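Probable polysaccharide deacetylase pdaA (PDB 1NY1) removes the acetyl group from N-acetylmuramic acid residues of peptidoglycan, leading to muramic delta-lactam in the spore cortex, and is required for germination. Local coordinates at residues V162-A167 with I195-T200. Residues are numbered along the deposited sequence; the frame is centred on the assembly and turned at random.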
ATOM      1  N   VAL A 162      -0.871  -6.609   3.626  1.00 12.77           N
ATOM      2  CA  VAL A 162       0.168  -6.177   2.702  1.00 11.21           C
ATOM      3  C   VAL A 162       1.081  -5.120   3.315  1.00 11.53           C
ATOM      4  O   VAL A 162       0.630  -4.029   3.672  1.00  9.58           O
ATOM      5  CB  VAL A 162      -0.472  -5.590   1.416  1.00 10.82           C
ATOM      6  CG1 VAL A 162       0.603  -5.229   0.409  1.00 12.15           C
ATOM      7  CG2 VAL A 162      -1.464  -6.585   0.823  1.00 11.38           C
ATOM      8  N   PHE A 163       2.362  -5.450   3.453  1.00 10.69           N
ATOM      9  CA  PHE A 163       3.323  -4.500   3.994  1.00 10.87           C
ATOM     10  C   PHE A 163       4.031  -3.820   2.831  1.00 12.26           C
ATOM     11  O   PHE A 163       3.412  -3.570   1.796  1.00 12.36           O
ATOM     12  CB  PHE A 163       4.314  -5.215   4.916  1.00 13.68           C
ATOM     13  CG  PHE A 163       3.692  -5.688   6.197  1.00 14.31           C
ATOM     14  CD1 PHE A 163       3.229  -4.771   7.132  1.00 15.37           C
ATOM     15  CD2 PHE A 163       3.524  -7.042   6.449  1.00 15.43           C
ATOM     16  CE1 PHE A 163       2.603  -5.196   8.303  1.00 16.22           C
ATOM     17  CE2 PHE A 163       2.899  -7.479   7.615  1.00 14.84           C
ATOM     18  CZ  PHE A 163       2.438  -6.555   8.541  1.00 16.83           C
ATOM     19  N   TRP A 164       5.315  -3.513   2.979  1.00 10.54           N
ATOM     20  CA  TRP A 164       6.033  -2.850   1.898  1.00 11.63           C
ATOM     21  C   TRP A 164       7.532  -3.048   2.005  1.00 12.04           C
ATOM     22  O   TRP A 164       8.041  -3.487   3.041  1.00  9.64           O
ATOM     23  CB  TRP A 164       5.696  -1.349   1.879  1.00 11.48           C
ATOM     24  CG  TRP A 164       6.058  -0.617   3.139  1.00 13.56           C
ATOM     25  CD1 TRP A 164       7.216   0.061   3.397  1.00 12.69           C
ATOM     26  CD2 TRP A 164       5.269  -0.534   4.335  1.00 14.84           C
ATOM     27  NE1 TRP A 164       7.198   0.562   4.685  1.00 12.46           N
ATOM     28  CE2 TRP A 164       6.015   0.209   5.281  1.00 15.44           C
ATOM     29  CE3 TRP A 164       4.003  -1.016   4.699  1.00 15.25           C
ATOM     30  CZ2 TRP A 164       5.538   0.477   6.569  1.00 15.28           C
ATOM     31  CZ3 TRP A 164       3.525  -0.749   5.980  1.00 15.19           C
ATOM     32  CH2 TRP A 164       4.296  -0.008   6.900  1.00 16.10           C
ATOM     33  N   SER A 165       8.236  -2.735   0.920  1.00 11.05           N
ATOM     34  CA  SER A 165       9.688  -2.880   0.883  1.00 11.45           C
ATOM     35  C   SER A 165      10.369  -1.549   0.540  1.00 10.31           C
ATOM     36  O   SER A 165      11.593  -1.444   0.607  1.00  9.84           O
ATOM     37  CB  SER A 165      10.086  -3.945  -0.139  1.00 10.77           C
ATOM     38  OG  SER A 165       9.876  -3.476  -1.457  1.00 11.09           O
ATOM     39  N   VAL A 166       9.574  -0.548   0.162  1.00  8.19           N
ATOM     40  CA  VAL A 166      10.086   0.789  -0.160  1.00  9.53           C
ATOM     41  C   VAL A 166       9.151   1.856   0.385  1.00 10.75           C
ATOM     42  O   VAL A 166       7.941   1.815   0.157  1.00 11.87           O
ATOM     43  CB  VAL A 166      10.203   1.058  -1.688  1.00  8.11           C
ATOM     44  CG1 VAL A 166      10.589   2.529  -1.930  1.00  8.06           C
ATOM     45  CG2 VAL A 166      11.226   0.138  -2.319  1.00  8.95           C
ATOM     46  N   ALA A 167       9.718   2.824   1.091  1.00 11.86           N
ATOM     47  CA  ALA A 167       8.934   3.922   1.639  1.00 12.87           C
ATOM     48  C   ALA A 167       9.894   5.020   2.049  1.00 12.04           C
ATOM     49  O   ALA A 167      11.054   4.757   2.353  1.00 14.02           O
ATOM     50  CB  ALA A 167       8.125   3.451   2.848  1.00 12.94           C
ATOM     51  N   ILE A 195       7.679  -3.565  -3.337  1.00 10.55           N
ATOM     52  CA  ILE A 195       6.317  -3.110  -3.131  1.00  7.88           C
ATOM     53  C   ILE A 195       6.540  -1.724  -2.538  1.00  9.15           C
ATOM     54  O   ILE A 195       7.069  -1.585  -1.428  1.00  9.59           O
ATOM     55  CB  ILE A 195       5.537  -3.999  -2.136  1.00  8.88           C
ATOM     56  CG1 ILE A 195       5.371  -5.410  -2.722  1.00  9.04           C
ATOM     57  CG2 ILE A 195       4.170  -3.372  -1.845  1.00  9.66           C
ATOM     58  CD1 ILE A 195       4.551  -6.371  -1.859  1.00 10.77           C
ATOM     59  N   TYR A 196       6.183  -0.703  -3.308  1.00  6.73           N
ATOM     60  CA  TYR A 196       6.333   0.682  -2.885  1.00  8.16           C
ATOM     61  C   TYR A 196       5.133   1.140  -2.088  1.00 10.36           C
ATOM     62  O   TYR A 196       3.994   0.804  -2.413  1.00 10.23           O
ATOM     63  CB  TYR A 196       6.442   1.633  -4.078  1.00  8.54           C
ATOM     64  CG  TYR A 196       7.780   1.687  -4.764  1.00  7.97           C
ATOM     65  CD1 TYR A 196       8.227   2.873  -5.349  1.00 10.06           C
ATOM     66  CD2 TYR A 196       8.585   0.559  -4.855  1.00 10.28           C
ATOM     67  CE1 TYR A 196       9.449   2.932  -6.013  1.00 10.95           C
ATOM     68  CE2 TYR A 196       9.806   0.606  -5.514  1.00  9.77           C
ATOM     69  CZ  TYR A 196      10.233   1.789  -6.088  1.00  9.82           C
ATOM     70  OH  TYR A 196      11.446   1.827  -6.738  1.00 10.43           O
ATOM     71  N   LEU A 197       5.405   1.915  -1.045  1.00  9.50           N
ATOM     72  CA  LEU A 197       4.363   2.498  -0.219  1.00  9.82           C
ATOM     73  C   LEU A 197       4.532   3.992  -0.446  1.00  8.80           C
ATOM     74  O   LEU A 197       5.541   4.579  -0.045  1.00  9.12           O
ATOM     75  CB  LEU A 197       4.573   2.170   1.263  1.00 11.71           C
ATOM     76  CG  LEU A 197       3.485   2.569   2.270  1.00 16.68           C
ATOM     77  CD1 LEU A 197       4.026   2.393   3.679  1.00 19.56           C
ATOM     78  CD2 LEU A 197       3.056   3.998   2.073  1.00 16.47           C
ATOM     79  N   LEU A 198       3.550   4.603  -1.096  1.00  8.24           N
ATOM     80  CA  LEU A 198       3.601   6.031  -1.388  1.00  8.79           C
ATOM     81  C   LEU A 198       2.399   6.756  -0.802  1.00  9.46           C
ATOM     82  O   LEU A 198       1.380   6.141  -0.489  1.00  8.59           O
ATOM     83  CB  LEU A 198       3.609   6.263  -2.902  1.00  8.71           C
ATOM     84  CG  LEU A 198       4.722   5.617  -3.721  1.00  9.41           C
ATOM     85  CD1 LEU A 198       4.488   5.880  -5.199  1.00  9.27           C
ATOM     86  CD2 LEU A 198       6.065   6.176  -3.277  1.00  9.85           C
ATOM     87  N   HIS A 199       2.541   8.068  -0.646  1.00  7.91           N
ATOM     88  CA  HIS A 199       1.466   8.925  -0.159  1.00  9.43           C
ATOM     89  C   HIS A 199       1.227   9.881  -1.317  1.00  8.97           C
ATOM     90  O   HIS A 199       2.062   9.977  -2.216  1.00  9.36           O
ATOM     91  CB  HIS A 199       1.901   9.677   1.102  1.00 10.49           C
ATOM     92  CG  HIS A 199       2.177   8.767   2.256  1.00 12.18           C
ATOM     93  ND1 HIS A 199       1.170   8.214   3.017  1.00 12.09           N
ATOM     94  CD2 HIS A 199       3.330   8.208   2.692  1.00 10.33           C
ATOM     95  CE1 HIS A 199       1.691   7.347   3.868  1.00 11.09           C
ATOM     96  NE2 HIS A 199       2.999   7.322   3.690  1.00 15.32           N
ATOM     97  N   THR A 200       0.098  10.577  -1.317  1.00  7.95           N
ATOM     98  CA  THR A 200      -0.204  11.488  -2.412  1.00  9.05           C
ATOM     99  C   THR A 200      -0.492  12.902  -1.921  1.00  8.54           C
ATOM    100  O   THR A 200      -1.129  13.687  -2.624  1.00  8.16           O
ATOM    101  CB  THR A 200      -1.434  10.993  -3.213  1.00  9.60           C
ATOM    102  OG1 THR A 200      -2.610  11.100  -2.397  1.00 11.75           O
ATOM    103  CG2 THR A 200      -1.246   9.535  -3.628  1.00  9.05           C
TER
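Leu197 reaches across to the indole of Trp164 where the loop 162-167 runs beside strand 194-198, which pairs in parallel with strand 44-51 in the NodB-type deacetylase fold. Leu197 CD1 sits over one face of the indole, 3.4 Å from the centroid of the six-membered ring of Trp164, a CH-pi contact made close to the ring normal. Trp164 chi1 of 60° sets CG between the backbone N and the carbonyl carbon and turns that face to the methyl; Trp8 meets the indole edge-to-face. An alanine in place of Trp164 would probably open a gap beside Leu197 CD1 and leave this leucine, a near neighbour of Asp50, freer to turn. Ile195 joins the loop through its backbone N and O. Its carbonyl oxygen takes two N-H groups, Ser165 N at 2.9 Å, lying in the carbonyl plane, and Val166 N at 3.1 Å, tilted 31° out of it. Ser165 OG accepts from Ile195 N at 2.9 Å, while the CG2 methyl of Ile195 lies 3.7 Å from Phe163 O. Val166 and Tyr196 form a single beta bridge, and their side chains run alongside each other. Val166 CG1, anti to its backbone N, stands 3.9 Å above the centre of the Tyr196 ring, whose hydroxyl is hydrogen-bonded to Met186 O. The strand then leads to His199, the probable proton donor by analogy with relatives; its backbone N is bonded to Asp170 OD2. Between Val166 and Leu197 the backbones close with Leu197 N donating to Val166 O at 2.8 Å.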